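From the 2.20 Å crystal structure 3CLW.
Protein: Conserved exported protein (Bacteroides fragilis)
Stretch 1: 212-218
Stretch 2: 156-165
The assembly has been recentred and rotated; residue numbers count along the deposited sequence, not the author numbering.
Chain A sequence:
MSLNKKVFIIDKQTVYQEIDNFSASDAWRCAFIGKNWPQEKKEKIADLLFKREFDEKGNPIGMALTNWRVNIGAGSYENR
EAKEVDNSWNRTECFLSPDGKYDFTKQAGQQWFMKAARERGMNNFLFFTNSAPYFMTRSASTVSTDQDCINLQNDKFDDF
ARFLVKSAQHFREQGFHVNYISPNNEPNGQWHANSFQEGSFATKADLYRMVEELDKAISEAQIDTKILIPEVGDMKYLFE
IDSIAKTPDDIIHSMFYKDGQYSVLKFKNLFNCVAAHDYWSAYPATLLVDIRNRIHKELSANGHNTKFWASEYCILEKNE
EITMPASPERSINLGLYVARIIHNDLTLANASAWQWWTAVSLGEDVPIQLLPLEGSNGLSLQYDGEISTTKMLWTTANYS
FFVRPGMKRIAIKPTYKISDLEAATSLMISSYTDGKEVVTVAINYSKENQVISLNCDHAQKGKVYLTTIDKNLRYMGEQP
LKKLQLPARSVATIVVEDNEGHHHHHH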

# COMPACT_ATOMS: atom_id res chain seq x y z
N GLU A 212 6.31 -19.50 10.98
CA GLU A 212 7.16 -20.28 11.85
C GLU A 212 8.55 -20.42 11.25
O GLU A 212 9.56 -20.15 11.93
CB GLU A 212 6.50 -21.65 12.07
CG GLU A 212 7.31 -22.68 12.84
CD GLU A 212 6.45 -23.94 13.15
OE1 GLU A 212 5.87 -24.57 12.21
OE2 GLU A 212 6.33 -24.26 14.35
N GLU A 213 8.63 -20.80 9.97
CA GLU A 213 9.93 -20.97 9.33
C GLU A 213 10.70 -19.65 9.12
O GLU A 213 11.94 -19.58 9.32
CB GLU A 213 9.79 -21.74 8.01
CG GLU A 213 9.26 -23.16 8.17
CD GLU A 213 10.10 -24.05 9.09
OE1 GLU A 213 11.34 -23.89 9.20
OE2 GLU A 213 9.51 -24.96 9.71
N LEU A 214 9.98 -18.59 8.73
CA LEU A 214 10.62 -17.26 8.60
C LEU A 214 11.15 -16.80 9.95
O LEU A 214 12.25 -16.31 10.05
CB LEU A 214 9.64 -16.23 8.04
CG LEU A 214 9.58 -16.20 6.52
CD1 LEU A 214 8.29 -15.53 6.11
CD2 LEU A 214 10.83 -15.45 5.95
N ASP A 215 10.34 -16.96 10.99
CA ASP A 215 10.76 -16.62 12.35
C ASP A 215 12.10 -17.26 12.69
O ASP A 215 13.00 -16.59 13.12
CB ASP A 215 9.68 -17.02 13.34
CG ASP A 215 10.04 -16.65 14.77
OD1 ASP A 215 9.96 -15.45 15.12
OD2 ASP A 215 10.40 -17.58 15.54
N LYS A 216 12.21 -18.56 12.47
CA LYS A 216 13.44 -19.29 12.73
C LYS A 216 14.61 -18.80 11.87
O LYS A 216 15.73 -18.59 12.36
CB LYS A 216 13.16 -20.78 12.48
CG LYS A 216 14.32 -21.73 12.69
CD LYS A 216 13.85 -23.12 12.27
CE LYS A 216 14.85 -24.24 12.61
NZ LYS A 216 14.10 -25.54 12.89
N ALA A 217 14.36 -18.64 10.58
CA ALA A 217 15.38 -18.16 9.64
C ALA A 217 15.89 -16.73 9.98
O ALA A 217 17.09 -16.45 9.90
CB ALA A 217 14.81 -18.24 8.20
N ILE A 218 14.99 -15.85 10.40
CA ILE A 218 15.39 -14.47 10.77
C ILE A 218 16.28 -14.46 12.03
O ILE A 218 17.19 -13.63 12.14
CB ILE A 218 14.16 -13.55 11.01
CG1 ILE A 218 13.49 -13.17 9.67
CG2 ILE A 218 14.54 -12.26 11.85
CD1 ILE A 218 12.07 -12.56 9.83
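Stretch 2 (156-165) KFDDFARFLV

Stretch 2 (156-165) packs on the helix of stretch 1 (212-218). Residues 157-165 are helical, with K156 at the N-cap position and the helix running on past V165; backbone hydrogen bonds begin with F160 N to K156 O (2.9 Å) and continue in the i to i-4 pattern to V165 N to A161 O (2.9 Å). The two helices run in broadly the same direction, their axes crossing at -49° and approaching to 8.4 Å, and together they bury 384 Å² of surface.

In register, D158 lies alongside E213 (CA to CA 5.4 Å), A161 beside L214 (CA to CA 4.8 Å), R162 beside A217 (CA to CA 5.8 Å) and V165 beside I218 (CA to CA 6.3 Å). The tightest of these pairings falls at A161, whose small side chain points toward stretch 1 and lets the backbones come close: its CB lies 3.5 Å from L214 N and 3.6 Å from E213 C.

Among the apolar contacts, A161 CB also meets L214 CG at 3.9 Å and A217 CB at 4.3 Å. One turn further on, V165 in the t rotamer places CG2 among three side chains, 3.7 Å from A217 CB, 3.7 Å from I218 CG1 and 4.0 Å from L214 CD2. L164 adds its CB, 4.1 Å from L214 CD2.

No hydrogen bond or salt bridge joins the stretches, so contact rests on packing. E213 uses its aliphatic part, with CG 3.8 Å from F157 CB, while its OE1 lies 3.5 Å from D158 CB. R162 pairs with two aspartates of its own helix: NH1 donates to D158 OD2 (3.1 Å) in a salt bridge, and NH2 forms a second with D159 OD1 (3.6 Å). F160 and F163 make no contact with stretch 1.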

# COMPACT_ATOMS: atom_id res chain seq x y z
N LYS A 156 9.62 -27.63 1.80
CA LYS A 156 10.31 -26.43 1.30
C LYS A 156 9.87 -25.11 1.97
O LYS A 156 10.19 -24.03 1.48
CB LYS A 156 10.22 -26.30 -0.24
CG LYS A 156 10.54 -27.56 -1.05
CD LYS A 156 12.03 -27.88 -1.12
CE LYS A 156 12.34 -28.76 -2.35
NZ LYS A 156 11.52 -30.04 -2.46
N PHE A 157 9.14 -25.20 3.07
CA PHE A 157 8.79 -24.01 3.83
C PHE A 157 10.06 -23.44 4.42
O PHE A 157 10.24 -22.24 4.41
CB PHE A 157 7.75 -24.27 4.91
CG PHE A 157 6.35 -24.56 4.39
CD1 PHE A 157 6.07 -25.75 3.70
CD2 PHE A 157 5.32 -23.67 4.60
CE1 PHE A 157 4.74 -26.04 3.25
CE2 PHE A 157 4.00 -23.95 4.15
CZ PHE A 157 3.72 -25.14 3.48
N ASP A 158 10.96 -24.30 4.88
CA ASP A 158 12.23 -23.80 5.40
C ASP A 158 13.16 -23.25 4.30
O ASP A 158 13.74 -22.18 4.47
CB ASP A 158 12.92 -24.85 6.28
CG ASP A 158 13.30 -26.11 5.51
OD1 ASP A 158 12.55 -26.55 4.61
OD2 ASP A 158 14.36 -26.66 5.82
N ASP A 159 13.26 -23.98 3.18
CA ASP A 159 14.02 -23.52 2.01
C ASP A 159 13.53 -22.14 1.52
O ASP A 159 14.35 -21.25 1.25
CB ASP A 159 13.91 -24.54 0.85
CG ASP A 159 14.35 -25.92 1.25
OD1 ASP A 159 15.44 -26.34 0.86
OD2 ASP A 159 13.62 -26.59 1.98
N PHE A 160 12.22 -22.00 1.39
CA PHE A 160 11.64 -20.75 0.95
C PHE A 160 11.93 -19.62 1.96
O PHE A 160 12.42 -18.55 1.58
CB PHE A 160 10.15 -20.92 0.64
CG PHE A 160 9.48 -19.69 0.09
CD1 PHE A 160 10.17 -18.80 -0.74
CD2 PHE A 160 8.14 -19.44 0.39
CE1 PHE A 160 9.54 -17.66 -1.25
CE2 PHE A 160 7.48 -18.31 -0.13
CZ PHE A 160 8.21 -17.41 -0.96
N ALA A 161 11.65 -19.88 3.23
CA ALA A 161 11.98 -18.89 4.29
C ALA A 161 13.45 -18.50 4.25
O ALA A 161 13.78 -17.31 4.40
CB ALA A 161 11.58 -19.41 5.68
N ARG A 162 14.33 -19.48 4.04
CA ARG A 162 15.74 -19.19 3.96
C ARG A 162 16.12 -18.31 2.74
O ARG A 162 16.98 -17.45 2.84
CB ARG A 162 16.57 -20.46 3.99
CG ARG A 162 16.70 -21.07 5.42
CD ARG A 162 17.86 -22.06 5.46
NE ARG A 162 17.66 -23.17 4.54
CZ ARG A 162 17.08 -24.34 4.86
NH1 ARG A 162 16.63 -24.57 6.11
NH2 ARG A 162 16.95 -25.29 3.93
N PHE A 163 15.46 -18.57 1.61
CA PHE A 163 15.61 -17.80 0.39
C PHE A 163 15.22 -16.33 0.62
O PHE A 163 15.99 -15.45 0.30
CB PHE A 163 14.77 -18.40 -0.74
CG PHE A 163 14.55 -17.44 -1.89
CD1 PHE A 163 15.59 -17.13 -2.77
CD2 PHE A 163 13.30 -16.85 -2.10
CE1 PHE A 163 15.40 -16.24 -3.84
CE2 PHE A 163 13.08 -15.97 -3.19
CZ PHE A 163 14.17 -15.66 -4.05
N LEU A 164 14.02 -16.11 1.19
CA LEU A 164 13.54 -14.78 1.54
C LEU A 164 14.43 -14.03 2.54
O LEU A 164 14.68 -12.85 2.37
CB LEU A 164 12.12 -14.84 2.10
CG LEU A 164 11.02 -15.31 1.15
CD1 LEU A 164 9.73 -15.48 1.92
CD2 LEU A 164 10.83 -14.22 0.08
N VAL A 165 14.93 -14.74 3.56
CA VAL A 165 15.83 -14.14 4.54
C VAL A 165 17.20 -13.82 3.96
O VAL A 165 17.72 -12.75 4.22
CB VAL A 165 15.97 -15.00 5.84
CG1 VAL A 165 17.17 -14.56 6.66
CG2 VAL A 165 14.70 -14.90 6.66